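Local coordinates for protein peroxide stress regulator PerR, FUR family (Streptococcus pyogenes, PDB 4LMY) that regulates transcription in the peroxide stress response as a zinc-binding, DNA-binding transcription factor of the FUR family, at the interface of chains A and B. Residues are numbered along the deposited sequence; one frame, centred on the assembly and turned at random. Chains: chain A/B, Peroxide stress regulator PerR, FUR family.

Contact 1: the interface of chains A and B. Residues chain A 3, 113-115; chain B 121, 124, 128-129.
A glutamine amide from a helix of one PerR subunit docks on the backbone of strand 110-115 in the other, between an aromatic ring and an isoleucine. B:Gln128, which buries more surface than any other residue here (74 Å²), has CG anti to its carbonyl carbon (chi1 -63°) and runs extended beyond it, so that its carboxamide reaches A:Met114 and grips it at two points. The peptide nitrogen of A:Met114 donates to the side-chain oxygen OE1 of B:Gln128 at 2.8 Å, a nearly straight bond although the donor stands above the carbonyl plane. In return NE2 of B:Gln128 gives a hydrogen to the carbonyl O of A:Met114 at 3.0 Å, in plane and on a lone pair. The amide is steered from its own helix: OE1 of B:Glu124, through its anti lone pair, accepts the other N-H of B:Gln128 NE2 at 2.8 Å. Together these three bonds fix which way round the amide sits.

Close packing surrounds the amide. A:Ile3 meets it tip to tip, CG2 lying 3.4 Å from OE1 of B:Gln128 and CD1 farther along the amide. CB of A:Phe113 lies 3.8 Å from CB of B:Gln128. With CG in the crowded position between backbone N and carbonyl carbon (chi1 68°), the A:Phe113 side chain crosses that of B:Ile121 at about a right angle, CZ meeting the branch methyl CG2 at 3.4 Å. Its ring is nearly parallel to the B:Glu124 carboxylate (planes 25° apart).

The periphery is looser. A:Asp115 buries little, its OD2 passing obliquely by CG1 of B:Ile121 at 3.6 Å, and CG2 of B:Thr129 stays 4.1 Å from CB of A:Phe113.

In the fold, strand 110-115 of chain A lies against helix 118-129 of chain B, with the N-terminal segment carrying A:Ile3 alongside.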
loop_
_atom_site.group_PDB
_atom_site.type_symbol
_atom_site.label_atom_id
_atom_site.label_comp_id
_atom_site.label_asym_id
_atom_site.label_seq_id
_atom_site.Cartn_x
_atom_site.Cartn_y
_atom_site.Cartn_z
ATOM N N ILE A 3 6.972 -14.637 6.143
ATOM C CA ILE A 3 7.813 -13.800 5.297
ATOM C C ILE A 3 8.805 -14.665 4.515
ATOM O O ILE A 3 9.429 -15.573 5.065
ATOM C CB ILE A 3 8.542 -12.715 6.126
ATOM C CG1 ILE A 3 7.531 -11.694 6.654
ATOM C CG2 ILE A 3 9.601 -12.013 5.293
ATOM C CD1 ILE A 3 8.154 -10.550 7.429
ATOM N N PHE A 113 10.849 -7.320 -0.887
ATOM C CA PHE A 113 10.172 -7.610 0.370
ATOM C C PHE A 113 8.737 -8.048 0.114
ATOM O O PHE A 113 8.167 -7.765 -0.938
ATOM C CB PHE A 113 10.203 -6.396 1.304
ATOM C CG PHE A 113 9.383 -5.232 0.824
ATOM C CD1 PHE A 113 8.141 -4.963 1.374
ATOM C CD2 PHE A 113 9.859 -4.404 -0.176
ATOM C CE1 PHE A 113 7.391 -3.891 0.930
ATOM C CE2 PHE A 113 9.115 -3.331 -0.621
ATOM C CZ PHE A 113 7.882 -3.075 -0.070
ATOM N N MET A 114 8.165 -8.751 1.084
ATOM C CA MET A 114 6.786 -9.208 0.984
ATOM C C MET A 114 5.799 -8.155 1.442
ATOM O O MET A 114 5.881 -7.652 2.564
ATOM C CB MET A 114 6.582 -10.455 1.824
ATOM C CG MET A 114 5.131 -10.904 1.919
ATOM S SD MET A 114 5.112 -12.556 2.604
ATOM C CE MET A 114 6.595 -13.119 1.833
ATOM N N ASP A 115 4.842 -7.858 0.576
ATOM C CA ASP A 115 3.855 -6.834 0.846
ATOM C C ASP A 115 2.438 -7.406 0.906
ATOM O O ASP A 115 2.069 -8.252 0.098
ATOM C CB ASP A 115 3.932 -5.769 -0.241
ATOM C CG ASP A 115 2.712 -4.897 -0.278
ATOM O OD1 ASP A 115 1.864 -5.107 -1.169
ATOM O OD2 ASP A 115 2.599 -4.015 0.594
ATOM N N ILE B 121 4.005 0.138 3.936
ATOM C CA ILE B 121 4.881 -0.507 2.966
ATOM C C ILE B 121 6.319 -0.110 3.257
ATOM O O ILE B 121 7.222 -0.939 3.222
ATOM C CB ILE B 121 4.534 -0.085 1.524
ATOM C CG1 ILE B 121 3.108 -0.502 1.174
ATOM C CG2 ILE B 121 5.517 -0.675 0.527
ATOM C CD1 ILE B 121 2.665 -0.015 -0.172
ATOM N N GLU B 124 7.631 -2.088 6.261
ATOM C CA GLU B 124 7.938 -3.462 5.876
ATOM C C GLU B 124 9.171 -3.550 4.986
ATOM O O GLU B 124 9.991 -4.463 5.135
ATOM C CB GLU B 124 6.744 -4.119 5.184
ATOM C CG GLU B 124 5.660 -4.575 6.141
ATOM C CD GLU B 124 6.163 -5.582 7.163
ATOM O OE1 GLU B 124 7.104 -6.348 6.859
ATOM O OE2 GLU B 124 5.610 -5.606 8.280
ATOM N N GLN B 128 12.439 -5.817 6.244
ATOM C CA GLN B 128 12.797 -7.034 5.518
ATOM C C GLN B 128 14.085 -6.936 4.700
ATOM O O GLN B 128 14.661 -7.960 4.325
ATOM C CB GLN B 128 11.648 -7.473 4.609
ATOM C CG GLN B 128 10.381 -7.849 5.360
ATOM C CD GLN B 128 9.274 -8.304 4.431
ATOM O OE1 GLN B 128 9.504 -9.078 3.503
ATOM N NE2 GLN B 128 8.064 -7.810 4.670
ATOM N N THR B 129 14.530 -5.715 4.415
ATOM C CA THR B 129 15.690 -5.527 3.544
ATOM C C THR B 129 16.851 -4.815 4.228
ATOM O O THR B 129 18.000 -4.943 3.804
ATOM C CB THR B 129 15.324 -4.725 2.276
ATOM O OG1 THR B 129 15.015 -3.372 2.635
ATOM C CG2 THR B 129 14.138 -5.351 1.558
#

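Contact 2: the interface of chains A and B. Residues chain A 102-104, 109-111, 141-145; chain B 125, 129-134.
B:Tyr131 is inserted into chain A beside the cysteine zinc site, while the residues after it pair with a strand of that chain.

The aromatic packing is two-sided. CG of B:Tyr131 is anti to its carbonyl carbon (chi1 -78°), and CA of A:Cys144 lies over the centre of one ring face, 3.6 Å from the centroid, in a CH-pi contact. Across the opposite face, toward the rim, A:Val102 slides past in the opposite direction, its CG1 3.5 Å from CD1 of B:Tyr131. The methyl of A:Ala111 touches CE2, and the A:Pro145 side chain crosses that of B:Tyr131 at about a right angle, its CD against CD2.

Among the polar contacts, the phenol OH of B:Tyr131 donates to the carbonyl O of A:Lys109 at 2.8 Å, from well above the carbonyl plane. OG1 of B:Thr129 accepts from B:Tyr131 N (3.1 Å) and donates to B:Ala125 O (2.6 Å), joining the helix end to the base of the tyrosine. The backbone N-H of A:Cys144 donates a long, nearly straight hydrogen bond to SG of A:Cys104 (3.4 Å, 174° at H), tying together two zinc ligands.

Backbone bonds join the strands. B:Lys132 N reaches A:Ile143 O at 3.0 Å, in plane on a lone pair. B:Thr134 N meets A:Tyr141 O likewise, at 2.7 Å. A:Ile143 N instead stands above the carbonyl plane of B:Lys132.

Strands 140-143 of chain A and 132-135 of chain B thus run antiparallel across the subunit boundary, the tyrosine lying between helix 118-129 and the latter.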
loop_
_atom_site.group_PDB
_atom_site.type_symbol
_atom_site.label_atom_id
_atom_site.label_comp_id
_atom_site.label_asym_id
_atom_site.label_seq_id
_atom_site.Cartn_x
_atom_site.Cartn_y
_atom_site.Cartn_z
ATOM N N VAL A 102 12.980 -3.088 -3.753
ATOM C CA VAL A 102 13.542 -1.861 -3.208
ATOM C C VAL A 102 14.873 -1.629 -3.911
ATOM O O VAL A 102 15.732 -2.511 -3.934
ATOM C CB VAL A 102 13.785 -1.944 -1.690
ATOM C CG1 VAL A 102 14.052 -0.554 -1.126
ATOM C CG2 VAL A 102 12.602 -2.573 -0.996
ATOM N N VAL A 103 15.027 -0.448 -4.498
ATOM C CA VAL A 103 16.219 -0.133 -5.279
ATOM C C VAL A 103 17.103 0.867 -4.545
ATOM O O VAL A 103 16.625 1.892 -4.067
ATOM C CB VAL A 103 15.834 0.444 -6.659
ATOM C CG1 VAL A 103 17.080 0.765 -7.468
ATOM C CG2 VAL A 103 14.944 -0.529 -7.414
ATOM N N CYS A 104 18.400 0.575 -4.447
ATOM C CA CYS A 104 19.307 1.517 -3.810
ATOM C C CYS A 104 19.523 2.734 -4.703
ATOM O O CYS A 104 19.872 2.601 -5.876
ATOM C CB CYS A 104 20.650 0.869 -3.468
ATOM S SG CYS A 104 21.752 1.966 -2.537
ATOM N N LYS A 109 21.631 -1.591 -6.393
ATOM C CA LYS A 109 21.364 -2.974 -6.021
ATOM C C LYS A 109 19.913 -3.119 -5.579
ATOM O O LYS A 109 19.361 -2.242 -4.909
ATOM C CB LYS A 109 22.320 -3.452 -4.928
ATOM C CG LYS A 109 23.755 -3.624 -5.407
ATOM C CD LYS A 109 24.660 -4.125 -4.294
ATOM C CE LYS A 109 25.935 -3.292 -4.148
ATOM N NZ LYS A 109 25.897 -2.398 -2.957
ATOM N N ILE A 110 19.300 -4.226 -5.979
ATOM C CA ILE A 110 17.885 -4.452 -5.727
ATOM C C ILE A 110 17.661 -5.541 -4.686
ATOM O O ILE A 110 18.267 -6.612 -4.747
ATOM C CB ILE A 110 17.152 -4.833 -7.026
ATOM C CG1 ILE A 110 17.292 -3.714 -8.061
ATOM C CG2 ILE A 110 15.682 -5.120 -6.756
ATOM C CD1 ILE A 110 16.731 -4.069 -9.418
ATOM N N ALA A 111 16.799 -5.242 -3.721
ATOM C CA ALA A 111 16.282 -6.241 -2.799
ATOM C C ALA A 111 14.772 -6.290 -2.987
ATOM O O ALA A 111 14.199 -5.434 -3.658
ATOM C CB ALA A 111 16.630 -5.876 -1.366
ATOM N N TYR A 141 12.359 2.863 -3.122
ATOM C CA TYR A 141 13.746 3.305 -3.214
ATOM C C TYR A 141 14.317 3.601 -1.830
ATOM O O TYR A 141 13.605 4.038 -0.925
ATOM C CB TYR A 141 13.870 4.536 -4.117
ATOM C CG TYR A 141 13.462 4.275 -5.550
ATOM C CD1 TYR A 141 14.397 3.883 -6.500
ATOM C CD2 TYR A 141 12.138 4.414 -5.954
ATOM C CE1 TYR A 141 14.026 3.640 -7.812
ATOM C CE2 TYR A 141 11.759 4.172 -7.262
ATOM C CZ TYR A 141 12.707 3.786 -8.186
ATOM O OH TYR A 141 12.333 3.543 -9.489
ATOM N N GLY A 142 15.610 3.357 -1.662
ATOM C CA GLY A 142 16.248 3.643 -0.399
ATOM C C GLY A 142 17.750 3.538 -0.489
ATOM O O GLY A 142 18.309 3.514 -1.582
ATOM N N ILE A 143 18.396 3.480 0.668
ATOM C CA ILE A 143 19.837 3.299 0.736
ATOM C C ILE A 143 20.107 1.920 1.315
ATOM O O ILE A 143 19.690 1.621 2.433
ATOM C CB ILE A 143 20.500 4.356 1.638
ATOM C CG1 ILE A 143 20.026 5.766 1.270
ATOM C CG2 ILE A 143 22.015 4.258 1.545
ATOM C CD1 ILE A 143 20.391 6.189 -0.132
ATOM N N CYS A 144 20.793 1.077 0.553
ATOM C CA CYS A 144 21.064 -0.291 0.992
ATOM C C CYS A 144 22.057 -0.303 2.157
ATOM O O CYS A 144 22.778 0.669 2.366
ATOM C CB CYS A 144 21.586 -1.139 -0.174
ATOM S SG CYS A 144 23.361 -0.918 -0.534
ATOM N N PRO A 145 22.074 -1.393 2.941
ATOM C CA PRO A 145 22.961 -1.474 4.107
ATOM C C PRO A 145 24.426 -1.154 3.801
ATOM O O PRO A 145 25.093 -0.536 4.630
ATOM C CB PRO A 145 22.812 -2.930 4.545
ATOM C CG PRO A 145 21.410 -3.268 4.174
ATOM C CD PRO A 145 21.134 -2.529 2.890
ATOM N N ALA B 125 9.293 -2.605 4.058
ATOM C CA ALA B 125 10.448 -2.556 3.170
ATOM C C ALA B 125 11.733 -2.454 3.983
ATOM O O ALA B 125 12.701 -3.176 3.732
ATOM C CB ALA B 125 10.331 -1.377 2.205
ATOM N N THR B 129 14.530 -5.715 4.415
ATOM C CA THR B 129 15.690 -5.527 3.544
ATOM C C THR B 129 16.851 -4.815 4.228
ATOM O O THR B 129 18.000 -4.943 3.804
ATOM C CB THR B 129 15.324 -4.725 2.276
ATOM O OG1 THR B 129 15.015 -3.372 2.635
ATOM C CG2 THR B 129 14.138 -5.351 1.558
ATOM N N GLY B 130 16.552 -4.057 5.279
ATOM C CA GLY B 130 17.564 -3.248 5.933
ATOM C C GLY B 130 17.839 -1.926 5.231
ATOM O O GLY B 130 18.649 -1.131 5.706
ATOM N N TYR B 131 17.180 -1.690 4.100
ATOM C CA TYR B 131 17.298 -0.407 3.404
ATOM C C TYR B 131 16.685 0.724 4.227
ATOM O O TYR B 131 15.640 0.551 4.859
ATOM C CB TYR B 131 16.577 -0.445 2.053
ATOM C CG TYR B 131 17.296 -1.144 0.921
ATOM C CD1 TYR B 131 17.447 -0.520 -0.313
ATOM C CD2 TYR B 131 17.807 -2.425 1.078
ATOM C CE1 TYR B 131 18.080 -1.157 -1.362
ATOM C CE2 TYR B 131 18.447 -3.069 0.037
ATOM C CZ TYR B 131 18.586 -2.426 -1.179
ATOM O OH TYR B 131 19.218 -3.064 -2.220
ATOM N N LYS B 132 17.331 1.887 4.212
ATOM C CA LYS B 132 16.705 3.095 4.726
ATOM C C LYS B 132 15.873 3.671 3.593
ATOM O O LYS B 132 16.419 4.205 2.631
ATOM C CB LYS B 132 17.750 4.113 5.182
ATOM C CG LYS B 132 17.152 5.375 5.775
ATOM C CD LYS B 132 18.225 6.273 6.357
ATOM C CE LYS B 132 17.768 6.854 7.685
ATOM N NZ LYS B 132 17.401 5.777 8.650
ATOM N N VAL B 133 14.555 3.540 3.702
ATOM C CA VAL B 133 13.648 3.906 2.616
ATOM C C VAL B 133 13.594 5.416 2.387
ATOM O O VAL B 133 13.407 6.186 3.327
ATOM C CB VAL B 133 12.221 3.378 2.881
ATOM C CG1 VAL B 133 11.316 3.681 1.698
ATOM C CG2 VAL B 133 12.254 1.883 3.157
ATOM N N THR B 134 13.752 5.825 1.132
ATOM C CA THR B 134 13.763 7.241 0.770
ATOM C C THR B 134 12.443 7.687 0.150
ATOM O O THR B 134 11.955 8.784 0.426
ATOM C CB THR B 134 14.902 7.566 -0.214
ATOM O OG1 THR B 134 14.873 6.643 -1.309
ATOM C CG2 THR B 134 16.256 7.474 0.483
#

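The C-alpha centres of contact 1 and contact 2 lie about 11 Å apart, and B:Thr129, at the end of helix 118-129, belongs to both. Contact 1 uses the helix itself; contact 2 uses chiefly the end of the helix and the chain after it. On the other subunit, strand 110-115 serves both. The two therefore form one continuous surface, side-chain docking passing into intersubunit strand pairing. Because the interface is two-fold symmetric, each contact recurs with the chains exchanged. The zinc site may help hold the chain that receives the tyrosine and partner strand; the structure alone does not show whether metal binding controls assembly.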